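Local coordinates for DUF5625 domain-containing protein (Sulfurospirillum deleyianum, PDB 3NKG) that is of unknown function but, as a mainly antiparallel beta protein of the galactose-binding-domain clan, may bind a ligand such as a carbohydrate, at residues K52-W55 with K56-F60; S156-G160 with R161-F165. All coordinates share one frame; numbering follows the deposited sequence.

Contact 1 (K52-W55 with K56-F60); sequences KRVW and KFLGF
Trp55 and Phe60 stack just where helix 49-58 gives way to a loop. Trp55 CB sits against Lys56 N and swings CG anti to the backbone N (chi1 -156°), toward the turn that follows. Trp55 CG begins the approach, 4.1 Å from Phe60 CZ. Trp55 CD1 meets Gly59 O in the ring plane at 3.5 Å. Trp55 NE1 lies over the Phe60 ring, 3.4 Å from Phe60 CE2, while its N-H points in plane to a water 3.2 Å from NE1; that water is also weakly bonded to Phe60 O. The nearest approach of the two rings is Trp55 CE2 to Phe60 CE2, 3.3 Å, and past CZ2 the far atom CH2 of Trp55 still lies 4.1 Å from Phe60 CE2. The planes differ by 21°, an offset stack between the phenyl and the five-membered ring of the indole. Tryptophan suits the place because one side chain offers both a broad face and a polar edge. Gly59 ends the helix: its N bonds Trp55 O at 2.9 Å, and at its backbone angles (phi positive) a CB would be jammed against the preceding carbonyl O, hence glycine. One helical turn apart, Val54 and Leu58 point the same way, CG1 of Val54 4.0 Å from CD1 of Leu58. That flank, with Phe57, packs on Phe38 of strand 30-38, whereas Phe60 and Trp55 meet helix 76-83 through Glu82.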
ATOM      1  N   LYS A  52      -6.517 -13.162  -9.410  1.00 28.64           N
ATOM      2  CA  LYS A  52      -6.023 -12.630 -10.681  1.00 33.00           C
ATOM      3  C   LYS A  52      -6.464 -11.188 -10.929  1.00 33.20           C
ATOM      4  O   LYS A  52      -5.713 -10.406 -11.492  1.00 28.02           O
ATOM      5  CB  LYS A  52      -6.456 -13.492 -11.861  1.00 32.10           C
ATOM      6  CG  LYS A  52      -5.755 -14.822 -11.979  1.00 41.12           C
ATOM      7  CD  LYS A  52      -6.295 -15.566 -13.198  1.00 54.39           C
ATOM      8  CE  LYS A  52      -5.691 -16.955 -13.326  1.00 66.48           C
ATOM      9  NZ  LYS A  52      -6.134 -17.851 -12.215  1.00 75.41           N
ATOM     10  N   ARG A  53      -7.675 -10.827 -10.524  1.00 29.63           N
ATOM     11  CA  ARG A  53      -8.104  -9.447 -10.748  1.00 32.76           C
ATOM     12  C   ARG A  53      -7.292  -8.515  -9.873  1.00 28.00           C
ATOM     13  O   ARG A  53      -6.953  -7.408 -10.288  1.00 19.61           O
ATOM     14  CB  ARG A  53      -9.578  -9.244 -10.442  1.00 33.68           C
ATOM     15  CG  ARG A  53     -10.503 -10.152 -11.218  1.00 43.89           C
ATOM     16  CD  ARG A  53     -11.937  -9.756 -10.934  1.00 56.44           C
ATOM     17  NE  ARG A  53     -12.835 -10.193 -11.990  1.00 69.00           N
ATOM     18  CZ  ARG A  53     -13.816 -11.068 -11.812  1.00 77.80           C
ATOM     19  NH1 ARG A  53     -14.024 -11.592 -10.607  1.00 79.61           N
ATOM     20  NH2 ARG A  53     -14.593 -11.410 -12.832  1.00 79.89           N
ATOM     21  N   VAL A  54      -6.991  -8.963  -8.655  1.00 25.96           N
ATOM     22  CA  VAL A  54      -6.216  -8.129  -7.749  1.00 29.49           C
ATOM     23  C   VAL A  54      -4.777  -8.020  -8.222  1.00 25.68           C
ATOM     24  O   VAL A  54      -4.197  -6.939  -8.176  1.00 20.36           O
ATOM     25  CB  VAL A  54      -6.283  -8.587  -6.286  1.00 28.51           C
ATOM     26  CG1 VAL A  54      -5.274  -7.811  -5.455  1.00 21.04           C
ATOM     27  CG2 VAL A  54      -7.695  -8.385  -5.734  1.00 35.46           C
ATOM     28  N   TRP A  55      -4.204  -9.140  -8.664  1.00 21.21           N
ATOM     29  CA  TRP A  55      -2.907  -9.104  -9.312  1.00 25.03           C
ATOM     30  C   TRP A  55      -2.900  -8.100 -10.483  1.00 22.08           C
ATOM     31  O   TRP A  55      -2.006  -7.274 -10.624  1.00 20.40           O
ATOM     32  CB  TRP A  55      -2.580 -10.481  -9.852  1.00 23.53           C
ATOM     33  CG  TRP A  55      -1.146 -10.701 -10.014  1.00 27.74           C
ATOM     34  CD1 TRP A  55      -0.155  -9.759  -9.983  1.00 27.46           C
ATOM     35  CD2 TRP A  55      -0.505 -11.961 -10.225  1.00 34.43           C
ATOM     36  NE1 TRP A  55       1.074 -10.366 -10.161  1.00 36.64           N
ATOM     37  CE2 TRP A  55       0.882 -11.714 -10.318  1.00 37.56           C
ATOM     38  CE3 TRP A  55      -0.976 -13.275 -10.369  1.00 36.45           C
ATOM     39  CZ2 TRP A  55       1.803 -12.735 -10.531  1.00 40.58           C
ATOM     40  CZ3 TRP A  55      -0.060 -14.282 -10.574  1.00 41.90           C
ATOM     41  CH2 TRP A  55       1.314 -14.007 -10.661  1.00 43.36           C
ATOM     42  N   LYS A  56      -3.913  -8.171 -11.324  1.00 23.48           N
ATOM     43  CA  LYS A  56      -3.996  -7.262 -12.463  1.00 23.69           C
ATOM     44  C   LYS A  56      -3.915  -5.788 -12.019  1.00 24.22           C
ATOM     45  O   LYS A  56      -3.150  -4.982 -12.583  1.00 20.97           O
ATOM     46  CB  LYS A  56      -5.290  -7.516 -13.243  1.00 22.69           C
ATOM     47  CG  LYS A  56      -5.564  -6.454 -14.318  1.00 26.51           C
ATOM     48  CD  LYS A  56      -6.840  -6.815 -15.097  1.00 34.32           C
ATOM     49  CE  LYS A  56      -7.541  -5.588 -15.663  1.00 37.18           C
ATOM     50  NZ  LYS A  56      -8.829  -6.005 -16.310  1.00 45.50           N
ATOM     51  N   PHE A  57      -4.706  -5.452 -10.999  1.00 23.11           N
ATOM     52  CA  PHE A  57      -4.748  -4.091 -10.425  1.00 16.84           C
ATOM     53  C   PHE A  57      -3.373  -3.669  -9.848  1.00 18.00           C
ATOM     54  O   PHE A  57      -2.919  -2.546 -10.057  1.00 18.56           O
ATOM     55  CB  PHE A  57      -5.824  -4.048  -9.310  1.00 16.63           C
ATOM     56  CG  PHE A  57      -6.061  -2.678  -8.738  1.00 22.72           C
ATOM     57  CD1 PHE A  57      -5.348  -2.232  -7.638  1.00 24.93           C
ATOM     58  CD2 PHE A  57      -6.998  -1.822  -9.318  1.00 28.93           C
ATOM     59  CE1 PHE A  57      -5.567  -0.943  -7.102  1.00 26.13           C
ATOM     60  CE2 PHE A  57      -7.227  -0.541  -8.803  1.00 25.72           C
ATOM     61  CZ  PHE A  57      -6.507  -0.097  -7.685  1.00 22.79           C
ATOM     62  N   LEU A  58      -2.749  -4.552  -9.065  1.00 14.40           N
ATOM     63  CA  LEU A  58      -1.433  -4.263  -8.459  1.00 18.15           C
ATOM     64  C   LEU A  58      -0.302  -4.081  -9.485  1.00 21.14           C
ATOM     65  O   LEU A  58       0.577  -3.229  -9.307  1.00 24.30           O
ATOM     66  CB  LEU A  58      -1.039  -5.379  -7.472  1.00 20.80           C
ATOM     67  CG  LEU A  58      -1.859  -5.442  -6.172  1.00 21.00           C
ATOM     68  CD1 LEU A  58      -1.475  -6.640  -5.289  1.00 22.14           C
ATOM     69  CD2 LEU A  58      -1.696  -4.125  -5.420  1.00 26.85           C
ATOM     70  N   GLY A  59      -0.304  -4.895 -10.538  1.00 22.08           N
ATOM     71  CA  GLY A  59       0.803  -4.913 -11.480  1.00 21.58           C
ATOM     72  C   GLY A  59       1.784  -6.044 -11.187  1.00 24.84           C
ATOM     73  O   GLY A  59       1.595  -6.796 -10.232  1.00 25.12           O
ATOM     74  N   PHE A  60       2.842  -6.139 -11.994  1.00 19.67           N
ATOM     75  CA  PHE A  60       3.856  -7.191 -11.883  1.00 19.34           C
ATOM     76  C   PHE A  60       5.264  -6.690 -11.537  1.00 17.38           C
ATOM     77  O   PHE A  60       6.077  -7.441 -11.022  1.00 22.23           O
ATOM     78  CB  PHE A  60       3.903  -7.966 -13.211  1.00 20.27           C
ATOM     79  CG  PHE A  60       2.703  -8.832 -13.429  1.00 24.42           C
ATOM     80  CD1 PHE A  60       1.474  -8.270 -13.763  1.00 23.19           C
ATOM     81  CD2 PHE A  60       2.792 -10.202 -13.290  1.00 20.74           C
ATOM     82  CE1 PHE A  60       0.358  -9.062 -13.953  1.00 19.39           C
ATOM     83  CE2 PHE A  60       1.668 -11.016 -13.489  1.00 24.76           C
ATOM     84  CZ  PHE A  60       0.453 -10.446 -13.811  1.00 22.78           C
TER
HETATM   85  O   HOH W   1       4.308 -10.259 -10.072  1.00 38.60           O

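Contact 2 (S156-G160 with R161-F165); sequences SEMIG and RKVDF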
ATOM      1  N   SER A 156     -13.286   2.014  -8.971  1.00 27.87           N
ATOM      2  CA  SER A 156     -14.516   1.243  -8.939  1.00 23.45           C
ATOM      3  C   SER A 156     -14.239  -0.244  -8.739  1.00 27.21           C
ATOM      4  O   SER A 156     -15.081  -0.947  -8.198  1.00 25.47           O
ATOM      5  CB  SER A 156     -15.337   1.472 -10.217  1.00 23.28           C
ATOM      6  OG  SER A 156     -14.706   0.916 -11.361  1.00 34.11           O
ATOM      7  N   GLU A 157     -13.065  -0.713  -9.171  1.00 21.98           N
ATOM      8  CA  GLU A 157     -12.627  -2.087  -8.876  1.00 32.59           C
ATOM      9  C   GLU A 157     -12.559  -2.394  -7.372  1.00 33.61           C
ATOM     10  O   GLU A 157     -12.621  -3.556  -6.963  1.00 37.07           O
ATOM     11  CB  GLU A 157     -11.244  -2.365  -9.472  1.00 35.23           C
ATOM     12  CG  GLU A 157     -11.086  -1.929 -10.906  1.00 50.03           C
ATOM     13  CD  GLU A 157     -10.384  -0.574 -11.043  1.00 55.54           C
ATOM     14  OE1 GLU A 157     -10.896   0.454 -10.534  1.00 47.25           O
ATOM     15  OE2 GLU A 157      -9.322  -0.544 -11.697  1.00 59.02           O
HETATM   16  N   MSE A 158     -12.411  -1.363  -6.552  1.00 26.80           N
HETATM   17  CA  MSE A 158     -12.209  -1.565  -5.126  1.00 20.83           C
HETATM   18  C   MSE A 158     -13.511  -1.437  -4.353  1.00 26.89           C
HETATM   19  O   MSE A 158     -13.522  -1.485  -3.131  1.00 25.76           O
HETATM   20  CB  MSE A 158     -11.197  -0.545  -4.616  1.00 23.91           C
HETATM   21  CG  MSE A 158      -9.825  -0.736  -5.250  1.00 30.80           C
HETATM   22 SE   MSE A 158      -9.079  -2.388  -4.486  0.77 32.47          SE
HETATM   23  CE  MSE A 158      -8.551  -3.398  -6.087  1.00 24.37           C
ATOM     24  N   ILE A 159     -14.621  -1.275  -5.061  1.00 24.30           N
ATOM     25  CA  ILE A 159     -15.888  -1.169  -4.356  1.00 27.95           C
ATOM     26  C   ILE A 159     -16.153  -2.463  -3.562  1.00 28.34           C
ATOM     27  O   ILE A 159     -16.061  -3.557  -4.110  1.00 27.10           O
ATOM     28  CB  ILE A 159     -17.062  -0.899  -5.333  1.00 28.57           C
ATOM     29  CG1 ILE A 159     -16.940   0.497  -5.955  1.00 22.85           C
ATOM     30  CG2 ILE A 159     -18.397  -1.024  -4.610  1.00 33.67           C
ATOM     31  CD1 ILE A 159     -17.996   0.736  -7.097  1.00 25.78           C
ATOM     32  N   GLY A 160     -16.487  -2.330  -2.285  1.00 31.98           N
ATOM     33  CA  GLY A 160     -16.759  -3.487  -1.448  1.00 33.76           C
ATOM     34  C   GLY A 160     -15.521  -4.294  -1.041  1.00 37.68           C
ATOM     35  O   GLY A 160     -15.638  -5.317  -0.365  1.00 35.65           O
ATOM     36  N   ARG A 161     -14.330  -3.853  -1.436  1.00 29.09           N
ATOM     37  CA  ARG A 161     -13.150  -4.646  -1.137  1.00 30.14           C
ATOM     38  C   ARG A 161     -12.424  -4.065   0.055  1.00 29.92           C
ATOM     39  O   ARG A 161     -12.222  -2.863   0.134  1.00 35.38           O
ATOM     40  CB  ARG A 161     -12.214  -4.758  -2.346  1.00 36.22           C
ATOM     41  CG  ARG A 161     -10.902  -5.482  -2.014  1.00 42.25           C
ATOM     42  CD  ARG A 161     -10.017  -5.716  -3.242  1.00 40.76           C
ATOM     43  NE  ARG A 161     -10.748  -6.249  -4.398  1.00 35.02           N
ATOM     44  CZ  ARG A 161     -10.966  -7.543  -4.641  1.00 37.75           C
ATOM     45  NH1 ARG A 161     -11.633  -7.897  -5.740  1.00 41.90           N
ATOM     46  NH2 ARG A 161     -10.538  -8.489  -3.804  1.00 31.79           N
ATOM     47  N   LYS A 162     -12.034  -4.921   0.987  1.00 29.44           N
ATOM     48  CA  LYS A 162     -11.236  -4.472   2.125  1.00 30.94           C
ATOM     49  C   LYS A 162      -9.774  -4.273   1.740  1.00 27.67           C
ATOM     50  O   LYS A 162      -9.166  -5.131   1.081  1.00 26.45           O
ATOM     51  CB  LYS A 162     -11.372  -5.430   3.309  1.00 35.65           C
ATOM     52  CG  LYS A 162     -12.648  -5.214   4.108  1.00 48.32           C
ATOM     53  CD  LYS A 162     -13.022  -6.435   4.924  1.00 58.71           C
ATOM     54  CE  LYS A 162     -14.547  -6.622   4.964  1.00 73.74           C
ATOM     55  NZ  LYS A 162     -14.984  -7.855   5.712  1.00 80.56           N
ATOM     56  N   VAL A 163      -9.245  -3.119   2.139  1.00 24.71           N
ATOM     57  CA  VAL A 163      -7.843  -2.764   1.970  1.00 28.39           C
ATOM     58  C   VAL A 163      -7.346  -2.171   3.306  1.00 30.63           C
ATOM     59  O   VAL A 163      -8.044  -1.359   3.916  1.00 30.48           O
ATOM     60  CB  VAL A 163      -7.685  -1.702   0.874  1.00 23.87           C
ATOM     61  CG1 VAL A 163      -6.248  -1.202   0.821  1.00 28.67           C
ATOM     62  CG2 VAL A 163      -8.158  -2.235  -0.482  1.00 23.68           C
ATOM     63  N   ASP A 164      -6.167  -2.598   3.762  1.00 22.31           N
ATOM     64  CA  ASP A 164      -5.552  -2.061   4.980  1.00 20.75           C
ATOM     65  C   ASP A 164      -4.326  -1.230   4.624  1.00 22.24           C
ATOM     66  O   ASP A 164      -3.481  -1.661   3.828  1.00 29.07           O
ATOM     67  CB  ASP A 164      -5.076  -3.194   5.896  1.00 31.83           C
ATOM     68  CG  ASP A 164      -6.211  -3.877   6.621  1.00 43.98           C
ATOM     69  OD1 ASP A 164      -7.207  -3.200   6.947  1.00 45.88           O
ATOM     70  OD2 ASP A 164      -6.101  -5.090   6.879  1.00 50.87           O
ATOM     71  N   PHE A 165      -4.239  -0.034   5.184  1.00 21.64           N
ATOM     72  CA  PHE A 165      -2.954   0.647   5.301  1.00 23.14           C
ATOM     73  C   PHE A 165      -2.226   0.047   6.504  1.00 31.01           C
ATOM     74  O   PHE A 165      -2.761   0.012   7.619  1.00 30.30           O
ATOM     75  CB  PHE A 165      -3.151   2.147   5.475  1.00 18.61           C
ATOM     76  CG  PHE A 165      -1.889   2.899   5.747  1.00 21.01           C
ATOM     77  CD1 PHE A 165      -1.080   3.327   4.701  1.00 29.63           C
ATOM     78  CD2 PHE A 165      -1.520   3.206   7.034  1.00 26.04           C
ATOM     79  CE1 PHE A 165       0.091   4.028   4.949  1.00 32.18           C
ATOM     80  CE2 PHE A 165      -0.337   3.915   7.289  1.00 24.63           C
ATOM     81  CZ  PHE A 165       0.462   4.314   6.246  1.00 27.09           C
TER
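Bends at chi2 (-71°) and chi3 fold the side chain of Met158, a selenomethionine, back toward Arg161, whose own chain runs out extended and then kinks at chi3 (-46°). SE of Met158 rests 3.7 Å from Arg161 CD, with the methyl CE 4.0 Å from both CD and NE of that arginine. On another flank SE of Met158 meets Val163 CG2 at 4.1 Å, the two side chains crossing nearly at a right angle. The long, unbranched methionine chain can bend to touch both neighbours, here with selenium in place of sulfur. The backbone makes a type II turn from Met158 to Arg161, closed by Arg161 N to Met158 O at 3.0 Å with the donor above the carbonyl plane; Gly160, third residue of the turn, takes the positive phi found there. Arg161 NE is buried without a partner, but NH1 forms a salt bridge with Asp50 and NH2 bonds Ala39 O. A leucine here would probably leave Asp50 without this countercharge and Ala39 O without this donor. The turn leads into strand 163-169, between strands 7-11 and 30-38; Met158 and Val163 pack on Phe38, while Met158 touches Phe57, and Arg161 touches Val54, of helix 49-58.

Both contacts are local and partly buried, and they meet directly. Phe57 CG lies 3.7 Å from Met158 CE, and Val54 CG2 lies 3.4 Å from Arg161 NH2, so the helix of contact 1 is packed against the turn of contact 2. Phe38 of strand 30-38 is common ground for both. Contact 1 is the more buried, relying on helical bonds and aromatic stacking toward helix 76-83. Contact 2 is the more exposed: a turn leading into strand 163-169, where an arginine joins apolar packing to a charge on the helix 49-58.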